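Local coordinates for protein transcription activator HlyU (Vibrio vulnificus, PDB 3JTH) that probably binds DNA as a dimeric winged helix-turn-helix regulator of the ArsR family and activates transcription, at residues A[19-29]-A[56-66]. Residues are numbered along the deposited sequence; the frame is centred on the assembly and turned at random.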
loop_
_atom_site.group_PDB
_atom_site.type_symbol
_atom_site.label_atom_id
_atom_site.label_comp_id
_atom_site.label_asym_id
_atom_site.label_seq_id
_atom_site.Cartn_x
_atom_site.Cartn_y
_atom_site.Cartn_z
ATOM N N ALA A 19 -3.340 -6.337 -2.663
ATOM C CA ALA A 19 -2.516 -7.384 -3.250
ATOM C C ALA A 19 -1.130 -7.389 -2.624
ATOM O O ALA A 19 -0.521 -8.444 -2.468
ATOM C CB ALA A 19 -2.397 -7.185 -4.748
HETATM N N MSE A 20 -0.643 -6.209 -2.248
HETATM C CA MSE A 20 0.687 -6.075 -1.664
HETATM C C MSE A 20 0.760 -6.241 -0.149
HETATM O O MSE A 20 1.798 -6.629 0.390
HETATM C CB MSE A 20 1.274 -4.710 -2.031
HETATM C CG MSE A 20 1.542 -4.509 -3.514
HETATM SE SE MSE A 20 2.105 -2.685 -3.886
HETATM C CE MSE A 20 3.906 -2.814 -3.158
ATOM N N ALA A 21 -0.339 -5.960 0.541
ATOM C CA ALA A 21 -0.357 -6.020 1.999
ATOM C C ALA A 21 -0.305 -7.405 2.652
ATOM O O ALA A 21 -1.252 -7.831 3.305
ATOM C CB ALA A 21 -1.568 -5.244 2.522
ATOM N N ASN A 22 0.819 -8.087 2.486
ATOM C CA ASN A 22 1.059 -9.396 3.082
ATOM C C ASN A 22 2.581 -9.557 3.171
ATOM O O ASN A 22 3.291 -9.369 2.191
ATOM C CB ASN A 22 0.472 -10.523 2.223
ATOM C CG ASN A 22 0.890 -11.902 2.716
ATOM O OD1 ASN A 22 0.261 -12.474 3.609
ATOM N ND2 ASN A 22 1.966 -12.430 2.154
ATOM N N GLU A 23 3.078 -9.900 4.347
ATOM C CA GLU A 23 4.506 -10.062 4.552
ATOM C C GLU A 23 5.269 -10.852 3.484
ATOM O O GLU A 23 6.184 -10.325 2.838
ATOM C CB GLU A 23 4.748 -10.705 5.913
ATOM C CG GLU A 23 4.338 -9.824 7.071
ATOM C CD GLU A 23 4.292 -10.588 8.372
ATOM O OE1 GLU A 23 3.433 -11.482 8.496
ATOM O OE2 GLU A 23 5.119 -10.299 9.261
ATOM N N ARG A 24 4.910 -12.119 3.308
ATOM C CA ARG A 24 5.606 -12.958 2.345
ATOM C C ARG A 24 5.503 -12.483 0.903
ATOM O O ARG A 24 6.467 -12.588 0.148
ATOM C CB ARG A 24 5.134 -14.408 2.473
ATOM C CG ARG A 24 5.566 -15.067 3.779
ATOM C CD ARG A 24 7.072 -14.903 3.981
ATOM N NE ARG A 24 7.595 -15.724 5.072
ATOM C CZ ARG A 24 8.887 -15.837 5.382
ATOM N NH1 ARG A 24 9.818 -15.183 4.692
ATOM N NH2 ARG A 24 9.250 -16.618 6.391
ATOM N N ARG A 25 4.351 -11.958 0.512
ATOM C CA ARG A 25 4.211 -11.474 -0.849
ATOM C C ARG A 25 5.092 -10.239 -1.071
ATOM O O ARG A 25 5.762 -10.123 -2.100
ATOM C CB ARG A 25 2.760 -11.111 -1.154
ATOM C CG ARG A 25 1.822 -12.312 -1.166
ATOM C CD ARG A 25 0.521 -11.975 -1.896
ATOM N NE ARG A 25 -0.283 -10.978 -1.198
ATOM C CZ ARG A 25 -1.311 -11.268 -0.405
ATOM N NH1 ARG A 25 -1.664 -12.531 -0.204
ATOM N NH2 ARG A 25 -1.999 -10.293 0.175
ATOM N N LEU A 26 5.091 -9.322 -0.106
ATOM C CA LEU A 26 5.889 -8.110 -0.251
ATOM C C LEU A 26 7.366 -8.457 -0.323
ATOM O O LEU A 26 8.106 -7.912 -1.140
ATOM C CB LEU A 26 5.617 -7.138 0.904
ATOM C CG LEU A 26 6.146 -5.724 0.641
ATOM C CD1 LEU A 26 5.526 -5.178 -0.647
ATOM C CD2 LEU A 26 5.828 -4.806 1.805
ATOM N N GLN A 27 7.802 -9.383 0.517
ATOM C CA GLN A 27 9.204 -9.769 0.499
ATOM C C GLN A 27 9.565 -10.287 -0.888
ATOM O O GLN A 27 10.624 -9.980 -1.424
ATOM C CB GLN A 27 9.468 -10.837 1.561
ATOM C CG GLN A 27 9.266 -10.325 2.980
ATOM C CD GLN A 27 9.447 -11.412 4.036
ATOM O OE1 GLN A 27 9.108 -11.217 5.206
ATOM N NE2 GLN A 27 9.981 -12.555 3.626
ATOM N N ILE A 28 8.663 -11.069 -1.466
ATOM C CA ILE A 28 8.872 -11.626 -2.792
ATOM C C ILE A 28 8.882 -10.505 -3.826
ATOM O O ILE A 28 9.747 -10.460 -4.697
ATOM C CB ILE A 28 7.759 -12.626 -3.152
ATOM C CG1 ILE A 28 7.891 -13.880 -2.279
ATOM C CG2 ILE A 28 7.832 -12.962 -4.631
ATOM C CD1 ILE A 28 6.674 -14.790 -2.337
ATOM N N LEU A 29 7.911 -9.606 -3.736
ATOM C CA LEU A 29 7.847 -8.499 -4.678
ATOM C C LEU A 29 9.107 -7.634 -4.586
ATOM O O LEU A 29 9.659 -7.219 -5.606
ATOM C CB LEU A 29 6.609 -7.659 -4.391
ATOM C CG LEU A 29 5.284 -8.347 -4.747
ATOM C CD1 LEU A 29 4.122 -7.555 -4.168
ATOM C CD2 LEU A 29 5.174 -8.480 -6.259
ATOM N N HIS A 56 2.461 -18.521 -2.519
ATOM C CA HIS A 56 2.534 -17.067 -2.664
ATOM C C HIS A 56 2.742 -16.662 -4.106
ATOM O O HIS A 56 2.146 -15.697 -4.576
ATOM C CB HIS A 56 3.659 -16.497 -1.799
ATOM C CG HIS A 56 3.321 -16.457 -0.343
ATOM N ND1 HIS A 56 2.296 -15.689 0.157
ATOM C CD2 HIS A 56 3.834 -17.135 0.709
ATOM C CE1 HIS A 56 2.186 -15.896 1.458
ATOM N NE2 HIS A 56 3.108 -16.770 1.817
ATOM N N LEU A 57 3.588 -17.406 -4.806
ATOM C CA LEU A 57 3.858 -17.125 -6.204
ATOM C C LEU A 57 2.591 -17.296 -7.023
ATOM O O LEU A 57 2.241 -16.421 -7.813
ATOM C CB LEU A 57 4.952 -18.048 -6.736
ATOM C CG LEU A 57 6.350 -17.639 -6.275
ATOM C CD1 LEU A 57 7.386 -18.651 -6.754
ATOM C CD2 LEU A 57 6.652 -16.242 -6.811
ATOM N N ALA A 58 1.905 -18.422 -6.831
ATOM C CA ALA A 58 0.664 -18.687 -7.552
ATOM C C ALA A 58 -0.277 -17.505 -7.350
ATOM O O ALA A 58 -0.856 -16.996 -8.305
ATOM C CB ALA A 58 0.017 -19.982 -7.040
ATOM N N TRP A 59 -0.402 -17.064 -6.099
ATOM C CA TRP A 59 -1.264 -15.941 -5.736
ATOM C C TRP A 59 -0.847 -14.658 -6.472
ATOM O O TRP A 59 -1.692 -13.948 -7.046
ATOM C CB TRP A 59 -1.204 -15.710 -4.225
ATOM C CG TRP A 59 -2.462 -15.142 -3.645
ATOM C CD1 TRP A 59 -3.522 -15.843 -3.143
ATOM C CD2 TRP A 59 -2.802 -13.754 -3.518
ATOM N NE1 TRP A 59 -4.499 -14.979 -2.709
ATOM C CE2 TRP A 59 -4.084 -13.692 -2.925
ATOM C CE3 TRP A 59 -2.149 -12.557 -3.845
ATOM C CZ2 TRP A 59 -4.730 -12.478 -2.655
ATOM C CZ3 TRP A 59 -2.793 -11.346 -3.575
ATOM C CH2 TRP A 59 -4.071 -11.320 -2.984
ATOM N N LEU A 60 0.455 -14.365 -6.436
ATOM C CA LEU A 60 1.012 -13.181 -7.091
ATOM C C LEU A 60 0.689 -13.197 -8.587
ATOM O O LEU A 60 0.360 -12.158 -9.170
ATOM C CB LEU A 60 2.533 -13.134 -6.867
ATOM C CG LEU A 60 3.102 -12.101 -5.879
ATOM C CD1 LEU A 60 2.031 -11.608 -4.907
ATOM C CD2 LEU A 60 4.281 -12.728 -5.133
ATOM N N ARG A 61 0.789 -14.379 -9.193
ATOM C CA ARG A 61 0.483 -14.573 -10.609
ATOM C C ARG A 61 -0.938 -14.085 -10.829
ATOM O O ARG A 61 -1.185 -13.134 -11.568
ATOM C CB ARG A 61 0.521 -16.061 -10.971
ATOM C CG ARG A 61 1.889 -16.654 -11.277
ATOM C CD ARG A 61 2.298 -16.404 -12.722
ATOM N NE ARG A 61 3.036 -17.532 -13.287
ATOM C CZ ARG A 61 2.485 -18.696 -13.618
ATOM N NH1 ARG A 61 1.184 -18.891 -13.443
ATOM N NH2 ARG A 61 3.233 -19.667 -14.129
ATOM N N ARG A 62 -1.858 -14.771 -10.158
ATOM C CA ARG A 62 -3.289 -14.509 -10.217
ATOM C C ARG A 62 -3.634 -13.025 -10.259
ATOM O O ARG A 62 -4.411 -12.588 -11.108
ATOM C CB ARG A 62 -3.957 -15.163 -9.008
ATOM C CG ARG A 62 -5.468 -15.092 -8.980
ATOM C CD ARG A 62 -5.983 -15.516 -7.612
ATOM N NE ARG A 62 -6.415 -14.374 -6.807
ATOM C CZ ARG A 62 -5.656 -13.323 -6.505
ATOM N NH1 ARG A 62 -4.405 -13.248 -6.934
ATOM N NH2 ARG A 62 -6.157 -12.334 -5.778
ATOM N N ASP A 63 -3.062 -12.259 -9.332
ATOM C CA ASP A 63 -3.318 -10.825 -9.273
ATOM C C ASP A 63 -2.470 -10.091 -10.322
ATOM O O ASP A 63 -2.436 -8.865 -10.352
ATOM C CB ASP A 63 -3.002 -10.285 -7.875
ATOM C CG ASP A 63 -3.957 -9.183 -7.446
ATOM O OD1 ASP A 63 -5.080 -9.508 -6.998
ATOM O OD2 ASP A 63 -3.595 -7.991 -7.565
ATOM N N GLY A 64 -1.791 -10.857 -11.170
ATOM C CA GLY A 64 -0.969 -10.288 -12.222
ATOM C C GLY A 64 0.130 -9.346 -11.776
ATOM O O GLY A 64 0.426 -8.381 -12.479
ATOM N N LEU A 65 0.737 -9.609 -10.622
ATOM C CA LEU A 65 1.815 -8.752 -10.126
ATOM C C LEU A 65 3.197 -9.301 -10.485
ATOM O O LEU A 65 4.200 -8.597 -10.379
ATOM C CB LEU A 65 1.711 -8.574 -8.605
ATOM C CG LEU A 65 0.543 -7.733 -8.071
ATOM C CD1 LEU A 65 0.654 -7.598 -6.562
ATOM C CD2 LEU A 65 0.551 -6.357 -8.722
ATOM N N VAL A 66 3.240 -10.556 -10.912
ATOM C CA VAL A 66 4.492 -11.201 -11.284
ATOM C C VAL A 66 4.268 -12.072 -12.507
ATOM O O VAL A 66 3.169 -12.580 -12.708
ATOM C CB VAL A 66 5.019 -12.089 -10.129
ATOM C CG1 VAL A 66 6.204 -12.918 -10.592
ATOM C CG2 VAL A 66 5.420 -11.217 -8.947
#
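R25 lays its guanidinium flat on the six-membered ring of W59, the planes 14° apart and CZ 3.8 Å from the ring centroid, a cation-pi stack over the face. The bend at chi3 (-67°) turns the group onto the indole, while R25 NE donates to A19 O at 2.8 Å, tying helix 23-31 back to the end of helix 2-20 and helping to hold the group over the ring. Next to it, CB of R24 sits over one face of the H56 imidazole, 3.4 Å from its centroid, a CH-pi contact; the R24 guanidinium leads away to a salt bridge with E7 of the second subunit. Below this partly exposed side the packing is tight and mostly apolar, between buried I28, L29, L60, L65 and V66. L60 splits its branches, CD1 against R25 CD at 3.4 Å and CD2 against I28 CG2 at 3.6 Å. Toward strand 66-69, L29 CD2 meets V66 CG2 at 3.8 Å; by the end of helix 2-20, L65 CD1 lies 3.6 Å from A19 CB. This packing of helix 23-31 against helix 50-62, crossing at -75°, and the strand after it is characteristic of the winged helix-turn-helix core of ArsR-family regulators, in which helix 50-62 is probably the recognition helix.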